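Local atomic coordinates of NUDIX hydrolase (Nitrosomonas europaea, PDB entry 2B0V), a protein that probably hydrolyses phosphate bonds of nucleoside di- and triphosphates and of thiamine diphosphate, as a magnesium-dependent member of the NudJ subfamily of Nudix hydrolases. Residues Asp19-Val24 with Gln131-Tyr136. Sequence-based numbering, arbitrary orientation. Where two conformers were deposited one is given.
Sequences DKYLLV and QCIEDY
Tyr21 reaches from strand 20-26 toward helix 128-137 and lays one face of its ring against Ile133. The CG2 methyl of Ile133 makes an off-centre CH-pi contact, 4.2 Å from the ring centroid and 29° off the normal, and lies 3.7 Å from both CZ and OH of Tyr21; CG1 of Ile133 lies over the same face, displaced toward the rim. With CG1 anti to the carbonyl carbon (chi1 -70°), the CG2 methyl of Ile133 is left anti to the backbone N and faces the phenol end of Tyr21. Tyr21 and Ile133 are both buried, and Ile114 and Ile117 of helix 114-119 add to this tight, apolar side. In the Nudix fold a mixed sheet is flanked by helices, and here no hydrogen bond links 19-24 to 131-136, which meet through side-chain packing. Toward solvent the contact shrinks: partly exposed Tyr136 adds a smaller, edge-only contact, its CD2 lying 3.8 Å from CE1 of Tyr21, while its own hydroxyl is hydrogen-bonded to Glu16 and its ring makes a cation-pi contact with Arg141. Replacing Tyr21 by an alanine removes the ring, and would probably open a gap beside Ile133 and leave the edge of Tyr136 without this neighbour.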
loop_
_atom_site.group_PDB
_atom_site.type_symbol
_atom_site.label_atom_id
_atom_site.label_comp_id
_atom_site.label_asym_id
_atom_site.label_seq_id
_atom_site.Cartn_x
_atom_site.Cartn_y
_atom_site.Cartn_z
ATOM N N ASP A 19 9.259 4.307 13.742
ATOM C CA ASP A 19 10.227 3.446 13.029
ATOM C C ASP A 19 9.703 2.026 12.754
ATOM O O ASP A 19 10.467 1.145 12.386
ATOM C CB ASP A 19 11.605 3.420 13.738
ATOM C CG ASP A 19 12.099 4.816 14.083
ATOM O OD1 ASP A 19 12.273 5.630 13.157
ATOM O OD2 ASP A 19 12.277 5.108 15.278
ATOM N N LYS A 20 8.391 1.830 12.890
ATOM C CA LYS A 20 7.734 0.603 12.422
ATOM C C LYS A 20 6.695 0.896 11.352
ATOM O O LYS A 20 6.112 1.999 11.321
ATOM C CB LYS A 20 7.064 -0.113 13.579
ATOM C CG LYS A 20 8.035 -0.475 14.695
ATOM C CD LYS A 20 7.404 -1.447 15.614
ATOM C CE LYS A 20 8.310 -1.789 16.802
ATOM N NZ LYS A 20 8.559 -0.535 17.571
ATOM N N TYR A 21 6.469 -0.076 10.473
ATOM C CA TYR A 21 5.553 0.111 9.342
ATOM C C TYR A 21 4.390 -0.861 9.428
ATOM O O TYR A 21 4.595 -2.039 9.682
ATOM C CB TYR A 21 6.278 -0.114 8.018
ATOM C CG TYR A 21 7.390 0.872 7.770
ATOM C CD1 TYR A 21 7.150 2.030 7.041
ATOM C CD2 TYR A 21 8.677 0.643 8.264
ATOM C CE1 TYR A 21 8.175 2.957 6.802
ATOM C CE2 TYR A 21 9.715 1.557 8.032
ATOM C CZ TYR A 21 9.457 2.708 7.307
ATOM O OH TYR A 21 10.481 3.605 7.083
ATOM N N LEU A 22 3.166 -0.361 9.182
ATOM C CA LEU A 22 1.997 -1.223 9.121
ATOM C C LEU A 22 1.937 -1.929 7.759
ATOM O O LEU A 22 1.712 -1.274 6.714
ATOM C CB LEU A 22 0.697 -0.400 9.310
ATOM C CG LEU A 22 -0.602 -1.198 9.448
ATOM C CD1 LEU A 22 -0.582 -2.206 10.612
ATOM C CD2 LEU A 22 -1.778 -0.181 9.566
ATOM N N LEU A 23 2.091 -3.262 7.789
ATOM C CA LEU A 23 2.121 -4.085 6.592
ATOM C C LEU A 23 1.130 -5.186 6.735
ATOM O O LEU A 23 0.653 -5.475 7.851
ATOM C CB LEU A 23 3.515 -4.696 6.384
ATOM C CG LEU A 23 4.690 -3.718 6.184
ATOM C CD1 LEU A 23 6.065 -4.471 6.105
ATOM C CD2 LEU A 23 4.478 -2.761 4.957
ATOM N N VAL A 24 0.863 -5.860 5.633
ATOM C CA VAL A 24 -0.022 -7.013 5.698
ATOM C C VAL A 24 0.717 -8.266 5.273
ATOM O O VAL A 24 1.567 -8.207 4.387
ATOM C CB VAL A 24 -1.313 -6.839 4.846
ATOM C CG1 VAL A 24 -2.188 -5.705 5.398
ATOM C CG2 VAL A 24 -0.976 -6.628 3.378
ATOM N N GLN A 131 11.258 -1.020 -2.013
ATOM C CA GLN A 131 11.617 0.254 -2.671
ATOM C C GLN A 131 10.781 1.411 -2.125
ATOM O O GLN A 131 11.309 2.521 -1.882
ATOM C CB GLN A 131 11.463 0.179 -4.196
ATOM C CG GLN A 131 12.071 1.410 -4.917
ATOM C CD GLN A 131 13.557 1.564 -4.603
ATOM O OE1 GLN A 131 14.013 2.599 -4.111
ATOM N NE2 GLN A 131 14.286 0.508 -4.802
ATOM N N CYS A 132 9.476 1.181 -1.945
ATOM C CA CYS A 132 8.548 2.232 -1.450
ATOM C C CYS A 132 8.997 2.735 -0.067
ATOM O O CYS A 132 8.958 3.917 0.255
ATOM C CB CYS A 132 7.095 1.703 -1.458
ATOM S SG CYS A 132 6.412 1.399 -3.146
ATOM N N ILE A 133 9.446 1.796 0.763
ATOM C CA ILE A 133 9.953 2.171 2.104
ATOM C C ILE A 133 11.263 2.947 2.023
ATOM O O ILE A 133 11.438 3.939 2.724
ATOM C CB ILE A 133 10.132 0.902 2.997
ATOM C CG1 ILE A 133 8.752 0.365 3.355
ATOM C CG2 ILE A 133 10.931 1.227 4.271
ATOM C CD1 ILE A 133 8.750 -1.076 3.930
ATOM N N GLU A 134 12.171 2.505 1.159
ATOM C CA GLU A 134 13.449 3.200 0.950
ATOM C C GLU A 134 13.247 4.643 0.522
ATOM O O GLU A 134 13.840 5.541 1.100
ATOM C CB GLU A 134 14.309 2.441 -0.062
ATOM C CG GLU A 134 14.732 1.068 0.525
ATOM C CD GLU A 134 15.466 0.186 -0.477
ATOM O OE1 GLU A 134 15.258 0.326 -1.706
ATOM O OE2 GLU A 134 16.234 -0.678 -0.016
ATOM N N ASP A 135 12.350 4.852 -0.440
ATOM C CA ASP A 135 12.080 6.176 -0.964
ATOM C C ASP A 135 11.461 7.055 0.132
ATOM O O ASP A 135 11.857 8.208 0.303
ATOM C CB ASP A 135 11.203 6.057 -2.204
ATOM C CG ASP A 135 11.959 5.464 -3.393
ATOM O OD1 ASP A 135 13.208 5.439 -3.339
ATOM O OD2 ASP A 135 11.322 5.064 -4.397
ATOM N N TYR A 136 10.542 6.491 0.911
ATOM C CA TYR A 136 9.930 7.207 2.023
ATOM C C TYR A 136 11.012 7.606 3.043
ATOM O O TYR A 136 11.058 8.765 3.516
ATOM C CB TYR A 136 8.892 6.315 2.708
ATOM C CG TYR A 136 8.404 6.873 4.023
ATOM C CD1 TYR A 136 7.480 7.916 4.063
ATOM C CD2 TYR A 136 8.880 6.356 5.227
ATOM C CE1 TYR A 136 7.053 8.436 5.256
ATOM C CE2 TYR A 136 8.448 6.873 6.453
ATOM C CZ TYR A 136 7.529 7.907 6.454
ATOM O OH TYR A 136 7.115 8.420 7.667
#